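Local coordinates for protein bacilliredoxin BrxA (Bacillus subtilis, PDB 3FHK) that removes bacillithiol from S-bacillithiolated proteins as a dithiol bacilliredoxin, using a CXC active-site motif, and has protein disulfide isomerase activity, at residues S109-K114 and V119-R124; K95-F100 and P105-M110; R64-Q69 and E133-N138; Q14-M19 and N53-C58. The protein carries 2 engineered substitutions. All blocks are in the same frame, centred on the assembly; numbering follows the deposited sequence.

Contact 1: S109-K114 and V119-R124; sequences SMALLK and VHFIPR. With SO4 (sulfate ion), chain G.
Phe121 holds CG opposite its backbone N (chi1 -166°), which swings the ring back towards 109-114. Phe121 CD2 comes 3.9 Å from Ala111 CB. His120 turns the same way (chi1 -172°) on the other face of the sheet, beside Leu112. His120 ND1 donates to O1 of a sulfate at 2.9 Å, in the ring plane. That ion is probably from the crystallisation liquor, and His146 binds it too. NE2 of the same ring bonds to Asn138, so both nitrogens are engaged and the ring rotation is fixed. The two strands form the antiparallel beta hairpin at one side of the thioredoxin-like sheet. Met110 pairs with Ile122 through two bonds, the shorter from Ile122 N to Met110 O at 2.8 Å. Met110 CB meets Ile122 CB at 4.2 Å, on the His120 face. A classic beta bulge breaks the regular pattern: Val119 and His120 both face Leu112. Leu112 O therefore accepts twice. The bond from Val119 N to Leu112 O is short and nearly straight (2.8 Å, 168°). His120 N reaches Leu112 O at a longer 3.3 Å. Val119 CG2 packs on Leu112 CD1, and Val119 CG1 lies 3.7 Å from Lys114 CB.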
loop_
_atom_site.group_PDB
_atom_site.type_symbol
_atom_site.label_atom_id
_atom_site.label_comp_id
_atom_site.label_asym_id
_atom_site.label_seq_id
_atom_site.Cartn_x
_atom_site.Cartn_y
_atom_site.Cartn_z
ATOM N N SER A 109 -10.512 -4.607 27.045
ATOM C CA SER A 109 -10.757 -4.671 28.476
ATOM C C SER A 109 -12.264 -4.725 28.680
ATOM O O SER A 109 -13.025 -4.544 27.732
ATOM C CB SER A 109 -10.092 -3.489 29.206
ATOM O OG SER A 109 -10.567 -2.238 28.726
ATOM N N MET A 110 -12.701 -4.993 29.902
ATOM C CA MET A 110 -14.131 -5.119 30.163
ATOM C C MET A 110 -14.502 -4.485 31.506
ATOM O O MET A 110 -13.746 -4.567 32.470
ATOM C CB MET A 110 -14.541 -6.589 30.130
ATOM C CG MET A 110 -14.343 -7.273 28.771
ATOM S SD MET A 110 -14.825 -9.021 28.761
ATOM C CE MET A 110 -13.236 -9.784 29.043
ATOM N N ALA A 111 -15.659 -3.834 31.561
ATOM C CA ALA A 111 -16.188 -3.369 32.827
ATOM C C ALA A 111 -17.619 -3.829 33.049
ATOM O O ALA A 111 -18.454 -3.769 32.142
ATOM C CB ALA A 111 -16.092 -1.838 32.943
ATOM N N LEU A 112 -17.871 -4.306 34.267
ATOM C CA LEU A 112 -19.210 -4.544 34.776
ATOM C C LEU A 112 -19.636 -3.290 35.545
ATOM O O LEU A 112 -18.965 -2.879 36.503
ATOM C CB LEU A 112 -19.211 -5.748 35.721
ATOM C CG LEU A 112 -20.385 -6.737 35.676
ATOM C CD1 LEU A 112 -20.640 -7.349 37.048
ATOM C CD2 LEU A 112 -21.659 -6.107 35.138
ATOM N N LEU A 113 -20.737 -2.680 35.113
ATOM C CA LEU A 113 -21.282 -1.486 35.765
ATOM C C LEU A 113 -22.522 -1.796 36.582
ATOM O O LEU A 113 -23.275 -2.710 36.264
ATOM C CB LEU A 113 -21.709 -0.463 34.715
ATOM C CG LEU A 113 -20.690 0.443 34.033
ATOM C CD1 LEU A 113 -19.304 -0.164 34.021
ATOM C CD2 LEU A 113 -21.180 0.743 32.628
ATOM N N LYS A 114 -22.727 -1.017 37.637
ATOM C CA LYS A 114 -24.028 -0.890 38.276
ATOM C C LYS A 114 -24.344 0.587 38.096
ATOM O O LYS A 114 -23.559 1.437 38.518
ATOM C CB LYS A 114 -23.945 -1.253 39.758
ATOM C CG LYS A 114 -25.222 -1.007 40.551
ATOM C CD LYS A 114 -25.985 -2.295 40.846
ATOM C CE LYS A 114 -26.780 -2.774 39.640
ATOM N NZ LYS A 114 -27.579 -4.008 39.924
ATOM N N VAL A 119 -18.258 -1.881 38.987
ATOM C CA VAL A 119 -18.225 -2.770 40.146
ATOM C C VAL A 119 -17.280 -3.947 39.906
ATOM O O VAL A 119 -16.947 -4.697 40.825
ATOM C CB VAL A 119 -19.630 -3.283 40.539
ATOM C CG1 VAL A 119 -20.524 -2.132 40.992
ATOM C CG2 VAL A 119 -20.274 -4.092 39.382
ATOM N N HIS A 120 -16.855 -4.121 38.664
ATOM C CA HIS A 120 -15.827 -5.111 38.370
ATOM C C HIS A 120 -15.116 -4.768 37.073
ATOM O O HIS A 120 -15.749 -4.426 36.087
ATOM C CB HIS A 120 -16.404 -6.524 38.303
ATOM C CG HIS A 120 -15.355 -7.584 38.193
ATOM N ND1 HIS A 120 -14.632 -8.030 39.281
ATOM C CD2 HIS A 120 -14.883 -8.266 37.122
ATOM C CE1 HIS A 120 -13.770 -8.950 38.885
ATOM N NE2 HIS A 120 -13.902 -9.116 37.585
ATOM N N PHE A 121 -13.797 -4.856 37.082
ATOM C CA PHE A 121 -13.010 -4.410 35.950
ATOM C C PHE A 121 -12.084 -5.542 35.519
ATOM O O PHE A 121 -11.547 -6.260 36.353
ATOM C CB PHE A 121 -12.222 -3.141 36.312
ATOM C CG PHE A 121 -11.650 -2.423 35.114
ATOM C CD1 PHE A 121 -10.297 -2.486 34.827
ATOM C CD2 PHE A 121 -12.471 -1.698 34.268
ATOM C CE1 PHE A 121 -9.779 -1.845 33.711
ATOM C CE2 PHE A 121 -11.956 -1.054 33.151
ATOM C CZ PHE A 121 -10.614 -1.131 32.872
ATOM N N ILE A 122 -11.933 -5.725 34.213
ATOM C CA ILE A 122 -11.007 -6.712 33.686
ATOM C C ILE A 122 -10.067 -6.035 32.704
ATOM O O ILE A 122 -10.404 -5.865 31.540
ATOM C CB ILE A 122 -11.740 -7.849 32.967
ATOM C CG1 ILE A 122 -12.794 -8.467 33.890
ATOM C CG2 ILE A 122 -10.744 -8.912 32.499
ATOM C CD1 ILE A 122 -13.692 -9.469 33.192
ATOM N N PRO A 123 -8.888 -5.624 33.180
ATOM C CA PRO A 123 -7.956 -4.930 32.291
ATOM C C PRO A 123 -7.319 -5.919 31.321
ATOM O O PRO A 123 -7.449 -7.130 31.497
ATOM C CB PRO A 123 -6.905 -4.381 33.252
ATOM C CG PRO A 123 -6.921 -5.328 34.400
ATOM C CD PRO A 123 -8.325 -5.850 34.523
ATOM N N ARG A 124 -6.630 -5.400 30.316
ATOM C CA ARG A 124 -5.953 -6.244 29.342
ATOM C C ARG A 124 -5.080 -7.348 29.961
ATOM O O ARG A 124 -5.063 -8.469 29.465
ATOM C CB ARG A 124 -5.124 -5.400 28.375
ATOM C CG ARG A 124 -4.412 -6.262 27.352
ATOM C CD ARG A 124 -3.407 -5.473 26.517
ATOM N NE ARG A 124 -2.577 -6.370 25.716
ATOM C CZ ARG A 124 -2.770 -6.621 24.425
ATOM N NH1 ARG A 124 -3.759 -6.029 23.771
ATOM N NH2 ARG A 124 -1.965 -7.457 23.782
HETATM S S SO4 G . -15.362 -8.058 42.600
HETATM O O1 SO4 G . -14.428 -7.076 42.052
HETATM O O2 SO4 G . -14.674 -9.344 42.678
HETATM O O3 SO4 G . -15.793 -7.669 43.942
HETATM O O4 SO4 G . -16.534 -8.151 41.733
#

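Contact 2: K95-F100 and P105-M110; sequences KMREYF and PSSPSM. With SO4 (sulfate ion), chain F.
Arg97 reaches from helix 90-97 to the 105-107 loop and carries nearly all of this contact. The chain is extended from CG to NE, which brings the flat guanidinium group against Pro105. Pro105 CB sits over one face, towards the rim, 3.7 Å from Arg97 CZ. This face is one tight part. The other is the ionic edge, where Arg97 NH1 bonds to O4 of a sulfate at 2.8 Å and Arg97 NH2 bonds to its O3 at 2.7 Å. The ion is probably from the crystallisation liquor.

The rest of the edge is held more loosely. Arg97 NH2 gives a weak bond to Ser106 O at 2.9 Å, bent to 141°. Ser109 OG donates to the same carbonyl oxygen from above its plane. Arg97 NE reaches a water at 2.8 Å, and Ser106 N also donates to that water. A leucine in place of Arg97 would probably leave Ser106 O without this donor and the sulfate without both of its arginine bonds.

Pro108 follows a cis peptide bond, the cis-proline typical of the thioredoxin fold, and packs on Cys58 in helix 57-73. Just past the second hairpin strand, Arg124 bonds to Ser106 and Ser107. Arg97 also touches Val52 of strand 47-53, while Met96 and Tyr99 pack against helix 34-43.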
loop_
_atom_site.group_PDB
_atom_site.type_symbol
_atom_site.label_atom_id
_atom_site.label_comp_id
_atom_site.label_asym_id
_atom_site.label_seq_id
_atom_site.Cartn_x
_atom_site.Cartn_y
_atom_site.Cartn_z
ATOM N N LYS A 95 -14.339 8.688 25.845
ATOM C CA LYS A 95 -15.506 9.057 26.639
ATOM C C LYS A 95 -15.955 7.944 27.608
ATOM O O LYS A 95 -16.256 8.211 28.765
ATOM C CB LYS A 95 -16.653 9.469 25.706
ATOM C CG LYS A 95 -17.969 9.772 26.399
ATOM C CD LYS A 95 -17.785 10.805 27.489
ATOM C CE LYS A 95 -17.124 12.054 26.946
ATOM N NZ LYS A 95 -17.245 13.187 27.906
ATOM N N MET A 96 -16.006 6.706 27.135
ATOM C CA MET A 96 -16.356 5.604 28.024
ATOM C C MET A 96 -15.345 5.503 29.165
ATOM O O MET A 96 -15.716 5.338 30.329
ATOM C CB MET A 96 -16.439 4.281 27.261
ATOM C CG MET A 96 -17.022 3.131 28.070
ATOM S SD MET A 96 -18.606 3.532 28.844
ATOM C CE MET A 96 -18.760 2.164 29.960
ATOM N N ARG A 97 -14.065 5.623 28.829
ATOM C CA ARG A 97 -13.008 5.474 29.822
ATOM C C ARG A 97 -13.081 6.531 30.926
ATOM O O ARG A 97 -12.675 6.274 32.056
ATOM C CB ARG A 97 -11.622 5.412 29.156
ATOM C CG ARG A 97 -11.352 4.080 28.390
ATOM C CD ARG A 97 -10.076 4.167 27.538
ATOM N NE ARG A 97 -9.629 2.857 27.083
ATOM C CZ ARG A 97 -8.732 2.654 26.116
ATOM N NH1 ARG A 97 -8.176 3.675 25.471
ATOM N NH2 ARG A 97 -8.400 1.414 25.773
ATOM N N GLU A 98 -13.628 7.701 30.610
ATOM C CA GLU A 98 -13.811 8.747 31.610
ATOM C C GLU A 98 -14.651 8.270 32.794
ATOM O O GLU A 98 -14.526 8.798 33.900
ATOM C CB GLU A 98 -14.465 9.977 30.989
ATOM C CG GLU A 98 -13.540 10.832 30.143
ATOM C CD GLU A 98 -14.261 12.028 29.556
ATOM O OE1 GLU A 98 -15.424 12.264 29.944
ATOM O OE2 GLU A 98 -13.676 12.729 28.706
ATOM N N TYR A 99 -15.506 7.279 32.554
ATOM C CA TYR A 99 -16.398 6.748 33.581
ATOM C C TYR A 99 -15.718 5.685 34.444
ATOM O O TYR A 99 -16.205 5.360 35.528
ATOM C CB TYR A 99 -17.655 6.139 32.937
ATOM C CG TYR A 99 -18.591 7.144 32.297
ATOM C CD1 TYR A 99 -19.653 7.695 33.008
ATOM C CD2 TYR A 99 -18.400 7.555 30.991
ATOM C CE1 TYR A 99 -20.505 8.628 32.424
ATOM C CE2 TYR A 99 -19.236 8.484 30.399
ATOM C CZ TYR A 99 -20.289 9.011 31.113
ATOM O OH TYR A 99 -21.115 9.925 30.501
ATOM N N PHE A 100 -14.609 5.132 33.952
ATOM C CA PHE A 100 -13.915 4.045 34.644
ATOM C C PHE A 100 -12.934 4.615 35.673
ATOM O O PHE A 100 -11.728 4.394 35.577
ATOM C CB PHE A 100 -13.155 3.139 33.655
ATOM C CG PHE A 100 -14.032 2.461 32.621
ATOM C CD1 PHE A 100 -15.419 2.423 32.767
ATOM C CD2 PHE A 100 -13.460 1.831 31.519
ATOM C CE1 PHE A 100 -16.215 1.796 31.827
ATOM C CE2 PHE A 100 -14.252 1.184 30.570
ATOM C CZ PHE A 100 -15.632 1.165 30.720
ATOM N N PRO A 105 -6.180 3.176 30.977
ATOM C CA PRO A 105 -6.689 2.674 29.694
ATOM C C PRO A 105 -5.970 1.401 29.263
ATOM O O PRO A 105 -4.753 1.311 29.426
ATOM C CB PRO A 105 -6.345 3.800 28.719
ATOM C CG PRO A 105 -5.214 4.537 29.363
ATOM C CD PRO A 105 -5.426 4.434 30.835
ATOM N N SER A 106 -6.716 0.432 28.738
ATOM C CA SER A 106 -6.130 -0.732 28.089
ATOM C C SER A 106 -7.155 -1.361 27.157
ATOM O O SER A 106 -8.349 -1.071 27.242
ATOM C CB SER A 106 -5.619 -1.759 29.109
ATOM O OG SER A 106 -6.682 -2.458 29.739
ATOM N N SER A 107 -6.684 -2.248 26.291
ATOM C CA SER A 107 -7.479 -2.729 25.171
ATOM C C SER A 107 -6.954 -4.101 24.736
ATOM O O SER A 107 -5.755 -4.251 24.490
ATOM C CB SER A 107 -7.330 -1.730 24.022
ATOM O OG SER A 107 -8.193 -2.033 22.957
ATOM N N PRO A 108 -7.830 -5.116 24.665
ATOM C CA PRO A 108 -9.243 -5.082 25.038
ATOM C C PRO A 108 -9.358 -5.018 26.546
ATOM O O PRO A 108 -8.405 -5.334 27.245
ATOM C CB PRO A 108 -9.748 -6.449 24.562
ATOM C CG PRO A 108 -8.526 -7.327 24.687
ATOM C CD PRO A 108 -7.452 -6.448 24.144
ATOM N N SER A 109 -10.512 -4.607 27.045
ATOM C CA SER A 109 -10.757 -4.671 28.476
ATOM C C SER A 109 -12.264 -4.725 28.680
ATOM O O SER A 109 -13.025 -4.544 27.732
ATOM C CB SER A 109 -10.092 -3.489 29.206
ATOM O OG SER A 109 -10.567 -2.238 28.726
ATOM N N MET A 110 -12.701 -4.993 29.902
ATOM C CA MET A 110 -14.131 -5.119 30.163
ATOM C C MET A 110 -14.502 -4.485 31.506
ATOM O O MET A 110 -13.746 -4.567 32.470
ATOM C CB MET A 110 -14.541 -6.589 30.130
ATOM C CG MET A 110 -14.343 -7.273 28.771
ATOM S SD MET A 110 -14.825 -9.021 28.761
ATOM C CE MET A 110 -13.236 -9.784 29.043
HETATM S S SO4 F . -6.016 2.075 22.956
HETATM O O1 SO4 F . -4.604 2.424 23.054
HETATM O O2 SO4 F . -6.246 1.476 21.647
HETATM O O3 SO4 F . -6.300 1.122 24.030
HETATM O O4 SO4 F . -6.897 3.246 23.070
HETATM O O HOH W 1 -9.815 0.800 28.963
#

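Contact 3: R64-Q69 and E133-N138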
loop_
_atom_site.group_PDB
_atom_site.type_symbol
_atom_site.label_atom_id
_atom_site.label_comp_id
_atom_site.label_asym_id
_atom_site.label_seq_id
_atom_site.Cartn_x
_atom_site.Cartn_y
_atom_site.Cartn_z
ATOM N N ARG A 64 -13.508 -11.131 23.070
ATOM C CA ARG A 64 -14.820 -11.200 22.420
ATOM C C ARG A 64 -15.528 -12.537 22.675
ATOM O O ARG A 64 -16.687 -12.560 23.092
ATOM C CB ARG A 64 -14.726 -10.889 20.918
ATOM C CG ARG A 64 -14.382 -9.428 20.630
ATOM C CD ARG A 64 -14.736 -9.015 19.200
ATOM N NE ARG A 64 -13.934 -9.751 18.227
ATOM C CZ ARG A 64 -12.758 -9.343 17.759
ATOM N NH1 ARG A 64 -12.253 -8.189 18.162
ATOM N NH2 ARG A 64 -12.090 -10.086 16.883
ATOM N N PRO A 65 -14.821 -13.656 22.453
ATOM C CA PRO A 65 -15.478 -14.954 22.654
ATOM C C PRO A 65 -15.916 -15.133 24.111
ATOM O O PRO A 65 -17.012 -15.642 24.373
ATOM C CB PRO A 65 -14.386 -15.971 22.294
ATOM C CG PRO A 65 -13.367 -15.205 21.488
ATOM C CD PRO A 65 -13.457 -13.776 21.907
ATOM N N ALA A 66 -15.069 -14.712 25.049
ATOM C CA ALA A 66 -15.372 -14.881 26.475
ATOM C C ALA A 66 -16.578 -14.056 26.886
ATOM O O ALA A 66 -17.438 -14.527 27.621
ATOM C CB ALA A 66 -14.174 -14.519 27.328
ATOM N N ALA A 67 -16.632 -12.824 26.394
ATOM C CA ALA A 67 -17.698 -11.900 26.742
ATOM C C ALA A 67 -19.049 -12.403 26.247
ATOM O O ALA A 67 -20.037 -12.372 26.979
ATOM C CB ALA A 67 -17.410 -10.528 26.159
ATOM N N THR A 68 -19.098 -12.841 24.995
ATOM C CA THR A 68 -20.368 -13.246 24.399
ATOM C C THR A 68 -20.860 -14.583 24.958
ATOM O O THR A 68 -22.061 -14.793 25.109
ATOM C CB THR A 68 -20.300 -13.282 22.846
ATOM O OG1 THR A 68 -19.370 -14.284 22.416
ATOM C CG2 THR A 68 -19.868 -11.919 22.309
ATOM N N GLN A 69 -19.922 -15.470 25.279
ATOM C CA GLN A 69 -20.263 -16.773 25.832
ATOM C C GLN A 69 -20.678 -16.681 27.298
ATOM O O GLN A 69 -21.632 -17.343 27.717
ATOM C CB GLN A 69 -19.113 -17.770 25.636
ATOM C CG GLN A 69 -18.950 -18.225 24.181
ATOM C CD GLN A 69 -17.607 -18.884 23.893
ATOM O OE1 GLN A 69 -17.026 -18.689 22.824
ATOM N NE2 GLN A 69 -17.111 -19.669 24.843
ATOM N N GLU A 133 -11.307 -20.344 29.600
ATOM C CA GLU A 133 -11.893 -20.866 30.823
ATOM C C GLU A 133 -11.690 -19.890 31.989
ATOM O O GLU A 133 -12.636 -19.572 32.716
ATOM C CB GLU A 133 -11.322 -22.250 31.147
ATOM C CG GLU A 133 -11.979 -22.931 32.338
ATOM N N GLU A 134 -10.457 -19.409 32.149
ATOM C CA GLU A 134 -10.119 -18.485 33.226
ATOM C C GLU A 134 -10.921 -17.201 33.088
ATOM O O GLU A 134 -11.471 -16.689 34.057
ATOM C CB GLU A 134 -8.621 -18.147 33.222
ATOM C CG GLU A 134 -7.668 -19.323 33.480
ATOM C CD GLU A 134 -6.192 -18.935 33.343
ATOM O OE1 GLU A 134 -5.870 -17.727 33.405
ATOM O OE2 GLU A 134 -5.348 -19.838 33.177
ATOM N N ILE A 135 -10.983 -16.676 31.874
ATOM C CA ILE A 135 -11.603 -15.376 31.667
ATOM C C ILE A 135 -13.115 -15.434 31.832
ATOM O O ILE A 135 -13.708 -14.534 32.409
ATOM C CB ILE A 135 -11.217 -14.780 30.303
ATOM C CG1 ILE A 135 -9.705 -14.910 30.102
ATOM C CG2 ILE A 135 -11.648 -13.317 30.208
ATOM C CD1 ILE A 135 -9.167 -14.094 28.958
ATOM N N MET A 136 -13.738 -16.494 31.330
ATOM C CA MET A 136 -15.177 -16.642 31.482
ATOM C C MET A 136 -15.561 -16.850 32.949
ATOM O O MET A 136 -16.576 -16.326 33.414
ATOM C CB MET A 136 -15.703 -17.779 30.604
ATOM C CG MET A 136 -16.541 -17.306 29.427
ATOM S SD MET A 136 -17.114 -18.703 28.470
ATOM C CE MET A 136 -15.540 -19.511 28.239
ATOM N N LYS A 137 -14.736 -17.607 33.673
ATOM C CA LYS A 137 -14.926 -17.807 35.104
ATOM C C LYS A 137 -14.811 -16.465 35.822
ATOM O O LYS A 137 -15.492 -16.217 36.817
ATOM C CB LYS A 137 -13.884 -18.791 35.644
ATOM C CG LYS A 137 -14.055 -19.149 37.120
ATOM N N ASN A 138 -13.940 -15.606 35.305
ATOM C CA ASN A 138 -13.785 -14.260 35.824
ATOM C C ASN A 138 -15.090 -13.492 35.657
ATOM O O ASN A 138 -15.630 -12.954 36.616
ATOM C CB ASN A 138 -12.640 -13.553 35.088
ATOM C CG ASN A 138 -12.307 -12.190 35.675
ATOM O OD1 ASN A 138 -13.140 -11.553 36.321
ATOM N ND2 ASN A 138 -11.082 -11.730 35.438
#
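Ala66 and Met136 mark the closest approach of the two segments, with their CA atoms 5.3 Å apart. The short axes pass at 9.0 Å and cross at -41°.

The first kind of contact is apolar. Ala66 CB points at the other helix and meets Ile135 CG2 at 4.0 Å. Met136 CG lies 4.2 Å from the same Ala66 CB. The small alanine is consistent with this separation of the segment axes. The sulfur lies against the aliphatic base of Gln69, with Met136 SD 3.6 Å from Gln69 CB. Met132, one turn before Met136, also packs on Ala66 and Gln69.

The second kind sets methylene and methyl against polar groups. Met136 CG approaches Ala66 O at 3.4 Å. Met136 bends at its last torsion (chi3 -52°), and this turns Met136 CE to the glutamine amide, 3.7 Å from Gln69 NE2. The two side chains pass each other at a slant. Replacing Met136 by alanine removes the thioether, which is likely to open a gap beside Gln69 and leave its side chain freer to turn.

Further in, Ile135 packs on Ile127 and Leu62. Helix 57-73, which begins with the CXC motif, is thus packed against the C-terminal helix 132-146, as in other proteins of the thioredoxin fold.

Contact 4: Q14-M19 and N53-C58; sequences QLVVPM and NSVCGC
Met19 meets Val55 across this buried contact, and its side chain runs straight out from the helix. CB points towards 53-58. CG stands opposite the carbonyl carbon (chi1 -62°) and carries the chain on, extended, to the sulfur. Met19 SD is the first atom to touch: it lies 3.9 Å from Val55 CG1 and 4.0 Å from Val55 CA. The terminal Met19 CE rests on the same methyl, 4.1 Å from Val55 CG1. Val55 CG2 meets Val16 CG2 at 4.1 Å, so Val55 touches both Met19 and Val16. Arg21 of a second subunit also packs on Met19 and Val55.

One polar bond joins the segments. Asn53 ND2 donates to Met19 O at 3.1 Å, in the plane of its own amide but well above the carbonyl plane. The other end of the amide, OD1, takes a bond from Arg64 and a weak one from Ser54 N. These partners hold the amide in one rotation.

Next in the chain, Cys56 N donates to Ser54 OG at 3.2 Å, almost straight (172°), forming an ST turn. Cys56 is the N-cap of helix 57-73. Cys56 and Cys58 are both nucleophiles of the CXC motif; Cys58 is the second residue of the helix. A redox-active motif at the start of a helix, after a central strand, is the usual placing of the active-site cysteines in the thioredoxin superfamily, here as CXC.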
loop_
_atom_site.group_PDB
_atom_site.type_symbol
_atom_site.label_atom_id
_atom_site.label_comp_id
_atom_site.label_asym_id
_atom_site.label_seq_id
_atom_site.Cartn_x
_atom_site.Cartn_y
_atom_site.Cartn_z
ATOM N N GLN A 14 -13.391 -1.754 6.503
ATOM C CA GLN A 14 -14.075 -2.942 6.016
ATOM C C GLN A 14 -13.622 -4.196 6.748
ATOM O O GLN A 14 -14.429 -5.067 7.044
ATOM C CB GLN A 14 -13.898 -3.097 4.504
ATOM C CG GLN A 14 -14.689 -2.095 3.687
ATOM C CD GLN A 14 -16.108 -1.895 4.219
ATOM O OE1 GLN A 14 -16.458 -0.806 4.677
ATOM N NE2 GLN A 14 -16.926 -2.950 4.170
ATOM N N LEU A 15 -12.330 -4.273 7.045
ATOM C CA LEU A 15 -11.763 -5.443 7.705
ATOM C C LEU A 15 -12.185 -5.505 9.161
ATOM O O LEU A 15 -12.157 -6.566 9.792
ATOM C CB LEU A 15 -10.238 -5.416 7.637
ATOM C CG LEU A 15 -9.586 -5.413 6.262
ATOM C CD1 LEU A 15 -8.076 -5.259 6.443
ATOM C CD2 LEU A 15 -9.936 -6.678 5.460
ATOM N N VAL A 16 -12.558 -4.352 9.698
ATOM C CA VAL A 16 -12.921 -4.264 11.098
ATOM C C VAL A 16 -14.387 -4.657 11.337
ATOM O O VAL A 16 -14.770 -5.002 12.453
ATOM C CB VAL A 16 -12.598 -2.866 11.641
ATOM C CG1 VAL A 16 -13.461 -2.536 12.833
ATOM C CG2 VAL A 16 -11.119 -2.788 11.997
ATOM N N VAL A 17 -15.185 -4.648 10.272
ATOM C CA VAL A 17 -16.615 -4.953 10.361
ATOM C C VAL A 17 -16.920 -6.275 11.066
ATOM O O VAL A 17 -17.664 -6.292 12.037
ATOM C CB VAL A 17 -17.284 -4.954 8.974
ATOM C CG1 VAL A 17 -18.656 -5.611 9.048
ATOM C CG2 VAL A 17 -17.386 -3.541 8.429
ATOM N N PRO A 18 -16.345 -7.390 10.585
ATOM C CA PRO A 18 -16.620 -8.648 11.287
ATOM C C PRO A 18 -16.148 -8.598 12.738
ATOM O O PRO A 18 -16.671 -9.341 13.567
ATOM C CB PRO A 18 -15.796 -9.678 10.495
ATOM C CG PRO A 18 -14.766 -8.863 9.784
ATOM C CD PRO A 18 -15.498 -7.619 9.404
ATOM N N MET A 19 -15.176 -7.738 13.038
ATOM C CA MET A 19 -14.710 -7.589 14.414
ATOM C C MET A 19 -15.765 -6.887 15.265
ATOM O O MET A 19 -15.830 -7.102 16.474
ATOM C CB MET A 19 -13.360 -6.861 14.481
ATOM C CG MET A 19 -12.231 -7.616 13.778
ATOM S SD MET A 19 -10.594 -6.825 13.865
ATOM C CE MET A 19 -9.848 -7.524 12.391
ATOM N N ASN A 53 -13.437 -3.057 22.856
ATOM C CA ASN A 53 -13.015 -3.926 21.776
ATOM C C ASN A 53 -11.685 -3.451 21.201
ATOM O O ASN A 53 -11.224 -2.357 21.530
ATOM C CB ASN A 53 -14.107 -3.972 20.704
ATOM C CG ASN A 53 -14.042 -5.228 19.852
ATOM O OD1 ASN A 53 -13.198 -6.101 20.067
ATOM N ND2 ASN A 53 -14.929 -5.317 18.868
ATOM N N SER A 54 -11.068 -4.281 20.361
ATOM C CA SER A 54 -9.740 -3.999 19.816
ATOM C C SER A 54 -9.443 -4.928 18.637
ATOM O O SER A 54 -10.040 -5.991 18.520
ATOM C CB SER A 54 -8.674 -4.182 20.905
ATOM O OG SER A 54 -7.371 -4.330 20.348
ATOM N N VAL A 55 -8.508 -4.533 17.777
ATOM C CA VAL A 55 -8.142 -5.331 16.603
ATOM C C VAL A 55 -7.168 -6.480 16.909
ATOM O O VAL A 55 -7.023 -7.421 16.128
ATOM C CB VAL A 55 -7.520 -4.430 15.511
ATOM C CG1 VAL A 55 -7.090 -5.249 14.315
ATOM C CG2 VAL A 55 -8.512 -3.376 15.079
ATOM N N CYS A 56 -6.481 -6.396 18.042
ATOM C CA CYS A 56 -5.395 -7.328 18.314
ATOM C C CYS A 56 -5.881 -8.768 18.505
ATOM O O CYS A 56 -7.053 -9.025 18.759
ATOM C CB CYS A 56 -4.619 -6.867 19.540
ATOM S SG CYS A 56 -5.686 -6.745 20.959
ATOM N N GLY A 57 -4.951 -9.705 18.385
ATOM C CA GLY A 57 -5.253 -11.117 18.455
ATOM C C GLY A 57 -5.989 -11.521 19.714
ATOM O O GLY A 57 -6.874 -12.368 19.674
ATOM N N CYS A 58 -5.641 -10.926 20.842
ATOM C CA CYS A 58 -6.205 -11.415 22.091
ATOM C C CYS A 58 -7.629 -10.897 22.354
ATOM O O CYS A 58 -8.355 -11.459 23.172
ATOM C CB CYS A 58 -5.271 -11.144 23.264
ATOM S SG CYS A 58 -5.566 -9.587 24.031
#

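How the contacts relate
Contact 4 is buried, contacts 1 and 3 are partly buried, and contact 2 lies at the surface. Contacts 1 and 2 share Ser109 and Met110 on strand 109-114. Contacts 3 and 4 both use helix 57-73. Their chemistry follows their place. Backbone bonds dominate contact 1 in the sheet, and an arginine with its anion dominates contact 2. Side-chain packing carries contact 3, while contact 4 adds an amide bond to it. Several meet round the cysteines: Arg124 of contact 1 and Pro108 of contact 2 both pack on Cys56 and Cys58 of contact 4. Met110 of contacts 1 and 2 packs on Ala67 and Ile135 of contact 3.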